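Local coordinates for protein tryptophanyl-tRNA synthetase (PDB 3TZL) that binds tryptophan and ADP and, as a class I aminoacyl-tRNA synthetase, probably charges tRNA(Trp) with tryptophan at the expense of ATP, at residues W93-F98 with L130-I135; D134-D139 with R157-K162; A42-M47 with K86-L91; G102-A107 with S126-M131. All coordinates share one frame; numbering follows the deposited sequence.

Contact 1: W93-F98 with L130-I135; sequences WILSQF and LMAADI. With TRP (tryptophan), chain J.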
# COMPACT_ATOMS: atom_id res chain seq x y z
N TRP B 93 0.53 -0.73 -4.57
CA TRP B 93 0.87 -2.15 -4.48
C TRP B 93 1.23 -2.74 -5.85
O TRP B 93 2.19 -3.51 -5.98
CB TRP B 93 -0.29 -2.94 -3.88
CG TRP B 93 -0.11 -4.43 -3.97
CD1 TRP B 93 -0.83 -5.30 -4.76
CD2 TRP B 93 0.83 -5.23 -3.25
NE1 TRP B 93 -0.38 -6.58 -4.57
CE2 TRP B 93 0.63 -6.58 -3.64
CE3 TRP B 93 1.83 -4.95 -2.30
CZ2 TRP B 93 1.39 -7.64 -3.13
CZ3 TRP B 93 2.60 -6.01 -1.79
CH2 TRP B 93 2.37 -7.34 -2.20
N ILE B 94 0.47 -2.40 -6.88
CA ILE B 94 0.81 -2.85 -8.22
C ILE B 94 2.19 -2.37 -8.68
O ILE B 94 3.00 -3.17 -9.16
CB ILE B 94 -0.29 -2.49 -9.22
CG1 ILE B 94 -1.51 -3.36 -8.95
CG2 ILE B 94 0.17 -2.67 -10.65
CD1 ILE B 94 -2.79 -2.72 -9.40
N LEU B 95 2.48 -1.08 -8.50
CA LEU B 95 3.78 -0.52 -8.88
C LEU B 95 4.94 -1.17 -8.13
O LEU B 95 6.06 -1.21 -8.63
CB LEU B 95 3.80 0.99 -8.66
CG LEU B 95 2.82 1.83 -9.50
CD1 LEU B 95 3.10 3.32 -9.34
CD2 LEU B 95 2.86 1.43 -11.00
N SER B 96 4.69 -1.66 -6.92
CA SER B 96 5.75 -2.27 -6.13
C SER B 96 6.32 -3.49 -6.84
O SER B 96 7.48 -3.83 -6.67
CB SER B 96 5.26 -2.65 -4.75
OG SER B 96 5.07 -1.49 -3.96
N GLN B 97 5.49 -4.15 -7.64
CA GLN B 97 5.91 -5.34 -8.35
C GLN B 97 6.86 -4.99 -9.47
O GLN B 97 7.59 -5.85 -9.96
CB GLN B 97 4.69 -6.10 -8.89
CG GLN B 97 3.51 -6.18 -7.90
CD GLN B 97 3.93 -6.64 -6.51
OE1 GLN B 97 4.88 -7.41 -6.34
NE2 GLN B 97 3.22 -6.15 -5.50
N PHE B 98 6.86 -3.72 -9.86
CA PHE B 98 7.73 -3.24 -10.92
C PHE B 98 8.84 -2.36 -10.39
O PHE B 98 9.51 -1.67 -11.15
CB PHE B 98 6.92 -2.45 -11.94
CG PHE B 98 5.89 -3.26 -12.67
CD1 PHE B 98 6.20 -3.91 -13.86
CD2 PHE B 98 4.59 -3.33 -12.18
CE1 PHE B 98 5.24 -4.64 -14.55
CE2 PHE B 98 3.61 -4.05 -12.87
CZ PHE B 98 3.95 -4.71 -14.05
N LEU B 130 4.73 5.16 -3.38
CA LEU B 130 3.40 5.71 -3.23
C LEU B 130 3.34 7.02 -4.00
O LEU B 130 2.37 7.30 -4.72
CB LEU B 130 3.04 5.92 -1.76
CG LEU B 130 1.70 6.65 -1.50
CD1 LEU B 130 0.52 5.97 -2.19
CD2 LEU B 130 1.47 6.74 -0.02
N MSE B 131 4.40 7.81 -3.85
CA MSE B 131 4.55 9.04 -4.62
C MSE B 131 4.55 8.77 -6.13
O MSE B 131 4.02 9.56 -6.91
CB MSE B 131 5.85 9.74 -4.24
CG MSE B 131 6.21 10.92 -5.10
SE MSE B 131 7.47 12.09 -4.12
CE MSE B 131 7.67 13.52 -5.45
N ALA B 132 5.15 7.66 -6.55
CA ALA B 132 5.08 7.31 -7.97
C ALA B 132 3.64 7.00 -8.37
O ALA B 132 3.19 7.34 -9.46
CB ALA B 132 6.00 6.16 -8.30
N ALA B 133 2.90 6.36 -7.47
CA ALA B 133 1.50 6.11 -7.74
C ALA B 133 0.73 7.44 -7.88
O ALA B 133 -0.08 7.59 -8.81
CB ALA B 133 0.89 5.22 -6.65
N ASP B 134 0.99 8.39 -6.98
CA ASP B 134 0.37 9.72 -7.06
C ASP B 134 0.55 10.31 -8.44
O ASP B 134 -0.39 10.78 -9.05
CB ASP B 134 1.01 10.68 -6.06
CG ASP B 134 0.71 10.32 -4.61
OD1 ASP B 134 -0.42 9.88 -4.31
OD2 ASP B 134 1.63 10.47 -3.78
N ILE B 135 1.79 10.30 -8.90
CA ILE B 135 2.14 10.89 -10.19
C ILE B 135 1.53 10.14 -11.38
O ILE B 135 0.89 10.75 -12.25
CB ILE B 135 3.66 10.98 -10.31
CG1 ILE B 135 4.21 11.85 -9.17
CG2 ILE B 135 4.06 11.50 -11.68
CD1 ILE B 135 5.69 11.70 -8.93
N TRP J . 7.01 14.21 -1.42
CA TRP J . 6.45 15.55 -1.59
C TRP J . 7.01 16.52 -0.55
O TRP J . 6.83 17.74 -0.65
CB TRP J . 4.91 15.52 -1.51
CG TRP J . 4.31 14.64 -2.56
CD1 TRP J . 3.69 13.43 -2.38
CD2 TRP J . 4.32 14.88 -3.97
NE1 TRP J . 3.29 12.92 -3.60
CE2 TRP J . 3.68 13.78 -4.59
CE3 TRP J . 4.82 15.92 -4.76
CZ2 TRP J . 3.51 13.71 -5.97
CZ3 TRP J . 4.66 15.84 -6.14
CH2 TRP J . 4.00 14.75 -6.73
OXT TRP J . 7.66 16.08 0.40
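Leu95 on helix 87-96 faces Ala133 on helix 122-137, with their CA atoms 7.1 Å apart, the nearest such approach between the two segments. One methyl group makes the contact. CG of Leu95 lies beside the backbone N and opposite the carbonyl carbon (chi1 -63°), which carries CD1 straight onto the neighbouring helix, where it rests 3.6 Å from Ala133 N and 4.0 Å from Ala133 CB. The same CD1 is 4.2 Å from Ala132 CB, so it meets both small side chains and the peptide link between them. All three residues are buried, and the side chains that meet are all apolar.

The far face of helix 122-137 meets the bound tryptophan. Its indole NE1 gives a hydrogen bond of 3.0 Å to Asp134 OD2, nearly straight at 170°, while Gln82 holds the other carboxylate oxygen and so limits rotation of the group. Met131, a selenomethionine extended beyond CG, brings SE to 3.5 Å from the ligand N, and Ile135 CG1 lies 3.8 Å from the ligand CZ2. With helix packing on one side and an acidic acceptor for the indole N-H on the other, this part of the helix forms one wall of the tryptophan pocket, lined by Met131, Asp134 and Ile135.

Contact 2: D134-D139 with R157-K162; sequences DILLFD and RDIALK. With TRP (tryptophan), chain J.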
# COMPACT_ATOMS: atom_id res chain seq x y z
N ASP B 134 0.99 8.39 -6.98
CA ASP B 134 0.37 9.72 -7.06
C ASP B 134 0.55 10.31 -8.44
O ASP B 134 -0.39 10.78 -9.05
CB ASP B 134 1.01 10.68 -6.06
CG ASP B 134 0.71 10.32 -4.61
OD1 ASP B 134 -0.42 9.88 -4.31
OD2 ASP B 134 1.63 10.47 -3.78
N ILE B 135 1.79 10.30 -8.90
CA ILE B 135 2.14 10.89 -10.19
C ILE B 135 1.53 10.14 -11.38
O ILE B 135 0.89 10.75 -12.25
CB ILE B 135 3.66 10.98 -10.31
CG1 ILE B 135 4.21 11.85 -9.17
CG2 ILE B 135 4.06 11.50 -11.68
CD1 ILE B 135 5.69 11.70 -8.93
N LEU B 136 1.70 8.82 -11.41
CA LEU B 136 1.33 8.01 -12.57
C LEU B 136 -0.17 7.80 -12.74
O LEU B 136 -0.66 7.69 -13.85
CB LEU B 136 2.01 6.63 -12.52
CG LEU B 136 3.53 6.63 -12.49
CD1 LEU B 136 4.12 5.22 -12.49
CD2 LEU B 136 4.08 7.43 -13.63
N LEU B 137 -0.88 7.71 -11.62
CA LEU B 137 -2.34 7.53 -11.63
C LEU B 137 -3.04 8.58 -12.50
O LEU B 137 -3.98 8.27 -13.21
CB LEU B 137 -2.89 7.56 -10.19
CG LEU B 137 -4.39 7.33 -9.92
CD1 LEU B 137 -4.91 5.99 -10.48
CD2 LEU B 137 -4.67 7.41 -8.44
N PHE B 138 -2.52 9.81 -12.50
CA PHE B 138 -3.17 10.93 -13.19
C PHE B 138 -2.55 11.37 -14.52
O PHE B 138 -2.89 12.42 -15.03
CB PHE B 138 -3.27 12.12 -12.24
CG PHE B 138 -4.01 11.78 -10.99
CD1 PHE B 138 -5.39 11.71 -10.99
CD2 PHE B 138 -3.33 11.47 -9.84
CE1 PHE B 138 -6.08 11.36 -9.85
CE2 PHE B 138 -4.01 11.11 -8.70
CZ PHE B 138 -5.39 11.04 -8.71
N ASP B 139 -1.69 10.52 -15.09
CA ASP B 139 -0.98 10.84 -16.32
C ASP B 139 -0.25 12.19 -16.28
O ASP B 139 -0.24 12.92 -17.26
CB ASP B 139 -1.90 10.77 -17.54
CG ASP B 139 -2.17 9.33 -17.97
OD1 ASP B 139 -1.29 8.71 -18.60
OD2 ASP B 139 -3.27 8.83 -17.67
N ARG B 157 9.55 7.71 -12.93
CA ARG B 157 9.83 7.55 -14.33
C ARG B 157 10.38 6.15 -14.67
O ARG B 157 10.00 5.54 -15.68
CB ARG B 157 10.80 8.64 -14.78
CG ARG B 157 10.86 8.83 -16.25
CD ARG B 157 12.02 9.73 -16.66
NE ARG B 157 12.04 9.89 -18.11
CZ ARG B 157 11.35 10.83 -18.75
NH1 ARG B 157 11.41 10.90 -20.08
NH2 ARG B 157 10.61 11.69 -18.07
N ASP B 158 11.24 5.62 -13.81
CA ASP B 158 11.77 4.27 -14.03
C ASP B 158 10.69 3.20 -13.85
O ASP B 158 10.66 2.20 -14.58
CB ASP B 158 12.97 3.99 -13.11
CG ASP B 158 14.20 4.84 -13.46
OD1 ASP B 158 14.31 5.30 -14.62
OD2 ASP B 158 15.06 5.05 -12.57
N ILE B 159 9.81 3.39 -12.88
CA ILE B 159 8.71 2.47 -12.68
C ILE B 159 7.80 2.45 -13.91
O ILE B 159 7.46 1.38 -14.43
CB ILE B 159 7.89 2.85 -11.44
CG1 ILE B 159 8.74 2.69 -10.17
CG2 ILE B 159 6.65 1.99 -11.35
CD1 ILE B 159 8.06 3.22 -8.87
N ALA B 160 7.42 3.64 -14.38
CA ALA B 160 6.51 3.77 -15.51
C ALA B 160 7.08 3.07 -16.74
O ALA B 160 6.36 2.35 -17.45
CB ALA B 160 6.25 5.24 -15.82
N LEU B 161 8.36 3.29 -17.00
CA LEU B 161 9.04 2.66 -18.12
C LEU B 161 9.01 1.14 -18.01
O LEU B 161 8.75 0.44 -18.99
CB LEU B 161 10.47 3.17 -18.23
CG LEU B 161 10.63 4.48 -19.01
CD1 LEU B 161 11.97 5.14 -18.71
CD2 LEU B 161 10.48 4.19 -20.51
N LYS B 162 9.27 0.62 -16.81
CA LYS B 162 9.18 -0.82 -16.58
C LYS B 162 7.77 -1.34 -16.85
O LYS B 162 7.60 -2.35 -17.53
CB LYS B 162 9.63 -1.18 -15.16
CG LYS B 162 10.08 -2.63 -15.02
CD LYS B 162 10.92 -2.84 -13.76
CE LYS B 162 11.17 -4.32 -13.44
NZ LYS B 162 11.89 -5.01 -14.53
N TRP J . 7.01 14.21 -1.42
CA TRP J . 6.45 15.55 -1.59
C TRP J . 7.01 16.52 -0.55
O TRP J . 6.83 17.74 -0.65
CB TRP J . 4.91 15.52 -1.51
CG TRP J . 4.31 14.64 -2.56
CD1 TRP J . 3.69 13.43 -2.38
CD2 TRP J . 4.32 14.88 -3.97
NE1 TRP J . 3.29 12.92 -3.60
CE2 TRP J . 3.68 13.78 -4.59
CE3 TRP J . 4.82 15.92 -4.76
CZ2 TRP J . 3.51 13.71 -5.97
CZ3 TRP J . 4.66 15.84 -6.14
CH2 TRP J . 4.00 14.75 -6.73
OXT TRP J . 7.66 16.08 0.40
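Leu136 meets Ala160 and Ile159 across this contact; two residues further on, the Phe138 ring is bounded within its own segment, with CG of Leu137 3.9 Å above one face, near the ring's margin, and Asp134 O at the ring edge, in its plane. Trp80 meets the same ring with the planes about 60° apart, and Ala305 and Ile308 of helix 291-320 also pack on it. The contact itself is aliphatic. A first torsion of -59° turns the forked end of Leu136 toward helix 150-167, where both methyls close on one alanine: CD2 is 3.8 Å from Ala160 CB, and CD1 is 4.0 Å from that atom. CD1 also approaches Ile159 CG2 at 4.3 Å. Helix 150-167 is the connection of a beta-alpha-beta unit, since it joins the parallel strands 142-144 and 175-177, and here it packs on the last turn of helix 122-137. Leu95 and Phe171 also touch Leu136. Beyond the helix end, Asp139 N bonds to Leu136 O at 3.3 Å, and Asp139 takes a left-handed backbone conformation. Its carboxylate forms a salt bridge to Lys312 through OD2 and a hydrogen bond to Thr172 through OD1.

Contact 3: A42-M47 with K86-L91; sequences ANYHAM and KEVMEL. With TRP (tryptophan), chain J.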
# COMPACT_ATOMS: atom_id res chain seq x y z
N ALA B 42 -1.24 15.83 0.68
CA ALA B 42 -0.66 14.49 0.68
C ALA B 42 -0.73 13.91 2.06
O ALA B 42 0.29 13.78 2.71
CB ALA B 42 0.80 14.56 0.22
N ASN B 43 -1.93 13.56 2.51
CA ASN B 43 -2.06 13.09 3.88
C ASN B 43 -1.55 11.67 4.15
O ASN B 43 -1.16 11.37 5.28
CB ASN B 43 -3.47 13.34 4.48
CG ASN B 43 -4.58 12.54 3.80
OD1 ASN B 43 -4.55 12.30 2.59
ND2 ASN B 43 -5.59 12.15 4.58
N TYR B 44 -1.53 10.79 3.14
CA TYR B 44 -0.94 9.45 3.38
C TYR B 44 0.53 9.62 3.71
O TYR B 44 1.04 9.02 4.65
CB TYR B 44 -1.07 8.50 2.18
CG TYR B 44 -2.44 7.89 2.00
CD1 TYR B 44 -3.19 7.45 3.08
CD2 TYR B 44 -2.99 7.74 0.74
CE1 TYR B 44 -4.44 6.87 2.90
CE2 TYR B 44 -4.22 7.17 0.54
CZ TYR B 44 -4.95 6.74 1.61
OH TYR B 44 -6.19 6.17 1.38
N HIS B 45 1.20 10.47 2.94
CA HIS B 45 2.64 10.72 3.13
C HIS B 45 2.95 11.33 4.49
O HIS B 45 4.03 11.11 5.03
CB HIS B 45 3.19 11.60 2.02
CG HIS B 45 3.27 10.92 0.68
ND1 HIS B 45 4.36 10.15 0.31
CD2 HIS B 45 2.41 10.89 -0.36
CE1 HIS B 45 4.15 9.66 -0.90
NE2 HIS B 45 2.98 10.10 -1.34
N ALA B 46 2.03 12.10 5.06
CA ALA B 46 2.31 12.73 6.35
C ALA B 46 2.34 11.67 7.44
O ALA B 46 2.85 11.93 8.53
CB ALA B 46 1.29 13.81 6.69
N MSE B 47 1.80 10.48 7.14
CA MSE B 47 1.79 9.43 8.14
C MSE B 47 3.17 8.82 8.40
O MSE B 47 3.32 8.09 9.38
CB MSE B 47 0.82 8.33 7.76
CG MSE B 47 -0.54 8.85 7.43
SE MSE B 47 -1.77 7.46 6.88
CE MSE B 47 -3.36 8.62 6.66
N LYS B 86 -9.03 6.47 -3.09
CA LYS B 86 -8.41 5.28 -2.53
C LYS B 86 -7.66 4.46 -3.56
O LYS B 86 -6.82 3.64 -3.19
CB LYS B 86 -9.45 4.40 -1.85
CG LYS B 86 -10.30 5.09 -0.81
CD LYS B 86 -9.51 5.43 0.42
CE LYS B 86 -10.49 5.74 1.55
NZ LYS B 86 -9.68 6.35 2.62
N GLU B 87 -7.99 4.65 -4.84
CA GLU B 87 -7.34 3.94 -5.94
C GLU B 87 -5.82 4.01 -5.83
O GLU B 87 -5.12 3.06 -6.19
CB GLU B 87 -7.75 4.51 -7.31
CG GLU B 87 -9.14 4.06 -7.79
CD GLU B 87 -10.32 4.74 -7.06
OE1 GLU B 87 -10.10 5.68 -6.26
OE2 GLU B 87 -11.48 4.30 -7.27
N VAL B 88 -5.32 5.12 -5.30
CA VAL B 88 -3.87 5.29 -5.20
C VAL B 88 -3.17 4.19 -4.39
O VAL B 88 -2.03 3.84 -4.70
CB VAL B 88 -3.46 6.70 -4.70
CG1 VAL B 88 -3.65 6.84 -3.18
CG2 VAL B 88 -2.02 6.97 -5.11
N MSE B 89 -3.85 3.64 -3.39
CA MSE B 89 -3.29 2.55 -2.57
C MSE B 89 -3.16 1.26 -3.36
O MSE B 89 -2.18 0.53 -3.22
CB MSE B 89 -4.18 2.28 -1.37
CG MSE B 89 -4.16 3.38 -0.36
SE MSE B 89 -2.65 3.14 0.84
CE MSE B 89 -1.08 3.55 -0.15
N GLU B 90 -4.16 0.98 -4.17
CA GLU B 90 -4.14 -0.20 -5.00
C GLU B 90 -3.03 -0.07 -6.03
O GLU B 90 -2.27 -1.01 -6.24
CB GLU B 90 -5.50 -0.38 -5.67
CG GLU B 90 -5.71 -1.78 -6.24
CD GLU B 90 -7.17 -2.15 -6.32
OE1 GLU B 90 -7.53 -3.25 -5.81
OE2 GLU B 90 -7.95 -1.35 -6.88
N LEU B 91 -2.91 1.11 -6.66
CA LEU B 91 -1.86 1.32 -7.65
C LEU B 91 -0.45 1.19 -7.06
O LEU B 91 0.44 0.63 -7.67
CB LEU B 91 -2.01 2.68 -8.36
CG LEU B 91 -0.99 2.91 -9.48
CD1 LEU B 91 -1.10 1.80 -10.52
CD2 LEU B 91 -1.13 4.31 -10.17
N TRP J . 7.01 14.21 -1.42
CA TRP J . 6.45 15.55 -1.59
C TRP J . 7.01 16.52 -0.55
O TRP J . 6.83 17.74 -0.65
CB TRP J . 4.91 15.52 -1.51
CG TRP J . 4.31 14.64 -2.56
CD1 TRP J . 3.69 13.43 -2.38
CD2 TRP J . 4.32 14.88 -3.97
NE1 TRP J . 3.29 12.92 -3.60
CE2 TRP J . 3.68 13.78 -4.59
CE3 TRP J . 4.82 15.92 -4.76
CZ2 TRP J . 3.51 13.71 -5.97
CZ3 TRP J . 4.66 15.84 -6.14
CH2 TRP J . 4.00 14.75 -6.73
OXT TRP J . 7.66 16.08 0.40
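Tyr44 makes every contact between 42-47 and 86-91. SE of Met89, a selenomethionine, lies over one face of its ring, 4.4 Å from the centroid and 14° off the ring normal, a Met-aromatic contact. The bend at chi2 (-85°) sets SE over the ring, and the one at chi3 directs CE toward Leu130. Val88 approaches the ring edge near its plane, with CG1 3.8 Å from Tyr44 CE2. At the phenol end Lys86 crosses at about a right angle, placing CD 3.5 Å from Tyr44 OH.

The polar ends look to the second subunit: Glu90 OE1 of that subunit accepts a hydrogen bond from Tyr44 OH and forms a salt bridge with Lys86 NZ. Tyr44 O receives the indole N-H of Trp93, also of the second subunit, and within the chain Tyr44 N is bonded to Gln82 OE1.

The next residue turns to the substrate. One face of the His45 ring is covered by CD1 of the bound tryptophan, 3.4 Å above the plane and displaced from the ring centre, while His45 NE2 is hydrogen-bonded to Asp134 OD2. Adjacent residues thus serve two sites, and the short, weakly bonded helix 43-46 connects the tryptophan pocket with the homodimer interface.

Contact 4: G102-A107 with S126-M131; sequences GLLERA and SYPVLM. With TRP (tryptophan), chain J.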
# COMPACT_ATOMS: atom_id res chain seq x y z
N GLY B 102 16.94 -1.87 -5.46
CA GLY B 102 18.06 -0.94 -5.56
C GLY B 102 17.64 0.50 -5.80
O GLY B 102 18.29 1.45 -5.35
N LEU B 103 16.54 0.68 -6.51
CA LEU B 103 16.01 2.02 -6.73
C LEU B 103 15.67 2.72 -5.40
O LEU B 103 15.88 3.92 -5.25
CB LEU B 103 14.76 1.94 -7.61
CG LEU B 103 14.69 2.68 -8.94
CD1 LEU B 103 15.85 2.31 -9.85
CD2 LEU B 103 13.36 2.39 -9.61
N LEU B 104 15.13 1.96 -4.45
CA LEU B 104 14.64 2.54 -3.20
C LEU B 104 15.77 2.61 -2.19
O LEU B 104 15.79 3.51 -1.35
CB LEU B 104 13.45 1.74 -2.63
CG LEU B 104 12.18 1.67 -3.48
CD1 LEU B 104 11.17 0.72 -2.87
CD2 LEU B 104 11.56 3.05 -3.69
N GLU B 105 16.70 1.66 -2.26
CA GLU B 105 17.87 1.66 -1.39
C GLU B 105 18.77 2.85 -1.69
O GLU B 105 19.51 3.31 -0.82
CB GLU B 105 18.67 0.35 -1.53
CG GLU B 105 17.97 -0.85 -0.90
CD GLU B 105 18.56 -2.18 -1.33
OE1 GLU B 105 19.54 -2.19 -2.11
OE2 GLU B 105 18.05 -3.23 -0.88
N ARG B 106 18.71 3.36 -2.92
CA ARG B 106 19.54 4.49 -3.30
C ARG B 106 18.87 5.84 -3.07
O ARG B 106 19.51 6.89 -3.19
CB ARG B 106 20.01 4.36 -4.75
CG ARG B 106 21.06 3.28 -4.95
CD ARG B 106 21.47 3.16 -6.40
NE ARG B 106 21.42 1.76 -6.81
CZ ARG B 106 20.60 1.28 -7.73
NH1 ARG B 106 19.76 2.09 -8.36
NH2 ARG B 106 20.63 -0.00 -8.03
N ALA B 107 17.58 5.83 -2.76
CA ALA B 107 16.86 7.07 -2.49
C ALA B 107 17.52 7.80 -1.32
O ALA B 107 17.76 7.21 -0.26
CB ALA B 107 15.39 6.78 -2.18
N SER B 126 9.38 2.98 1.56
CA SER B 126 8.41 2.72 0.51
C SER B 126 7.75 3.96 -0.08
O SER B 126 7.14 3.90 -1.14
CB SER B 126 7.32 1.80 1.02
OG SER B 126 7.87 0.62 1.57
N TYR B 127 7.85 5.10 0.60
CA TYR B 127 7.10 6.25 0.11
C TYR B 127 7.38 6.76 -1.31
O TYR B 127 6.48 7.31 -1.92
CB TYR B 127 7.03 7.38 1.14
CG TYR B 127 8.07 8.46 1.01
CD1 TYR B 127 7.91 9.52 0.13
CD2 TYR B 127 9.19 8.44 1.82
CE1 TYR B 127 8.87 10.53 0.04
CE2 TYR B 127 10.15 9.44 1.74
CZ TYR B 127 9.99 10.47 0.86
OH TYR B 127 10.96 11.45 0.83
N PRO B 128 8.62 6.59 -1.83
CA PRO B 128 8.80 6.92 -3.25
C PRO B 128 7.90 6.13 -4.19
O PRO B 128 7.58 6.63 -5.27
CB PRO B 128 10.26 6.53 -3.52
CG PRO B 128 10.93 6.70 -2.19
CD PRO B 128 9.91 6.27 -1.18
N VAL B 129 7.49 4.92 -3.80
CA VAL B 129 6.57 4.14 -4.63
C VAL B 129 5.15 4.73 -4.57
O VAL B 129 4.46 4.80 -5.58
CB VAL B 129 6.54 2.63 -4.24
CG1 VAL B 129 5.70 1.85 -5.25
CG2 VAL B 129 7.94 2.05 -4.20
N LEU B 130 4.73 5.16 -3.38
CA LEU B 130 3.40 5.71 -3.23
C LEU B 130 3.34 7.02 -4.00
O LEU B 130 2.37 7.30 -4.72
CB LEU B 130 3.04 5.92 -1.76
CG LEU B 130 1.70 6.65 -1.50
CD1 LEU B 130 0.52 5.97 -2.19
CD2 LEU B 130 1.47 6.74 -0.02
N MSE B 131 4.40 7.81 -3.85
CA MSE B 131 4.55 9.04 -4.62
C MSE B 131 4.55 8.77 -6.13
O MSE B 131 4.02 9.56 -6.91
CB MSE B 131 5.85 9.74 -4.24
CG MSE B 131 6.21 10.92 -5.10
SE MSE B 131 7.47 12.09 -4.12
CE MSE B 131 7.67 13.52 -5.45
N TRP J . 7.01 14.21 -1.42
CA TRP J . 6.45 15.55 -1.59
C TRP J . 7.01 16.52 -0.55
O TRP J . 6.83 17.74 -0.65
CB TRP J . 4.91 15.52 -1.51
CG TRP J . 4.31 14.64 -2.56
CD1 TRP J . 3.69 13.43 -2.38
CD2 TRP J . 4.32 14.88 -3.97
NE1 TRP J . 3.29 12.92 -3.60
CE2 TRP J . 3.68 13.78 -4.59
CE3 TRP J . 4.82 15.92 -4.76
CZ2 TRP J . 3.51 13.71 -5.97
CZ3 TRP J . 4.66 15.84 -6.14
CH2 TRP J . 4.00 14.75 -6.73
OXT TRP J . 7.66 16.08 0.40
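Leu104 on the short helix 101-105 packs against helix 122-137 where the latter is kinked at a proline. The evidence for the kink lies in the bonding: Pro128 has no N-H to give, Val129 N is not bonded to the usual acceptor one turn back but reaches Ser126 O at 2.9 Å, and regular bonding has resumed by Met131 N, bonded to Tyr127 O.

The two methyls of Leu104 share the surface around this bend. CD2 comes to 3.7 Å from Pro128 CB, and CD1 touches Val129 CG2 at the same 3.7 Å. CD2 is also 3.8 Å from Val129 CG2, so the valine methyl meets both branches of the leucine, the two side chains crossing at about a right angle. Ala107, at the N-cap position of helix 108-115, adds a looser touch, its CB 4.5 Å from Pro128 CG. Another part of the proline ring turns to its neighbour in sequence: Pro128 CD lies 3.6 Å above one face of the Tyr127 ring, toward its rim.

His122 of the second subunit packs on both Leu104 and Val129, and accordingly this apolar layer adjoins the dimer interface. It is a helix-helix contact at a proline kink, about one turn before the pocket residue Met131 and nearly two before Asp134.

Helix 122-137 runs through contacts 1, 2 and 4, while contact 3 shares helix 87-96 with contact 1 and packs directly on helix 122-137, with His45 beside the ligand. Contacts 1 and 2, with centres about 7 Å apart, form one continuous apolar layer: Leu95 CD1 lies 3.8 Å from Leu136 CD1. Contact 4, centred about 9 Å from contact 1, extends this layer toward the start of the helix through Val129 CG1, 4.0 Å from Leu95 CB. Contact 3 joins contact 1 at the pocket, through His45 and Asp134 (NE2 to OD2, 2.8 Å), and away from it, where Met89 CE is 3.5 Å from Leu130 CD1. Contacts 1, 3 and 4 also touch the second subunit, whereas contact 2 lies within one chain.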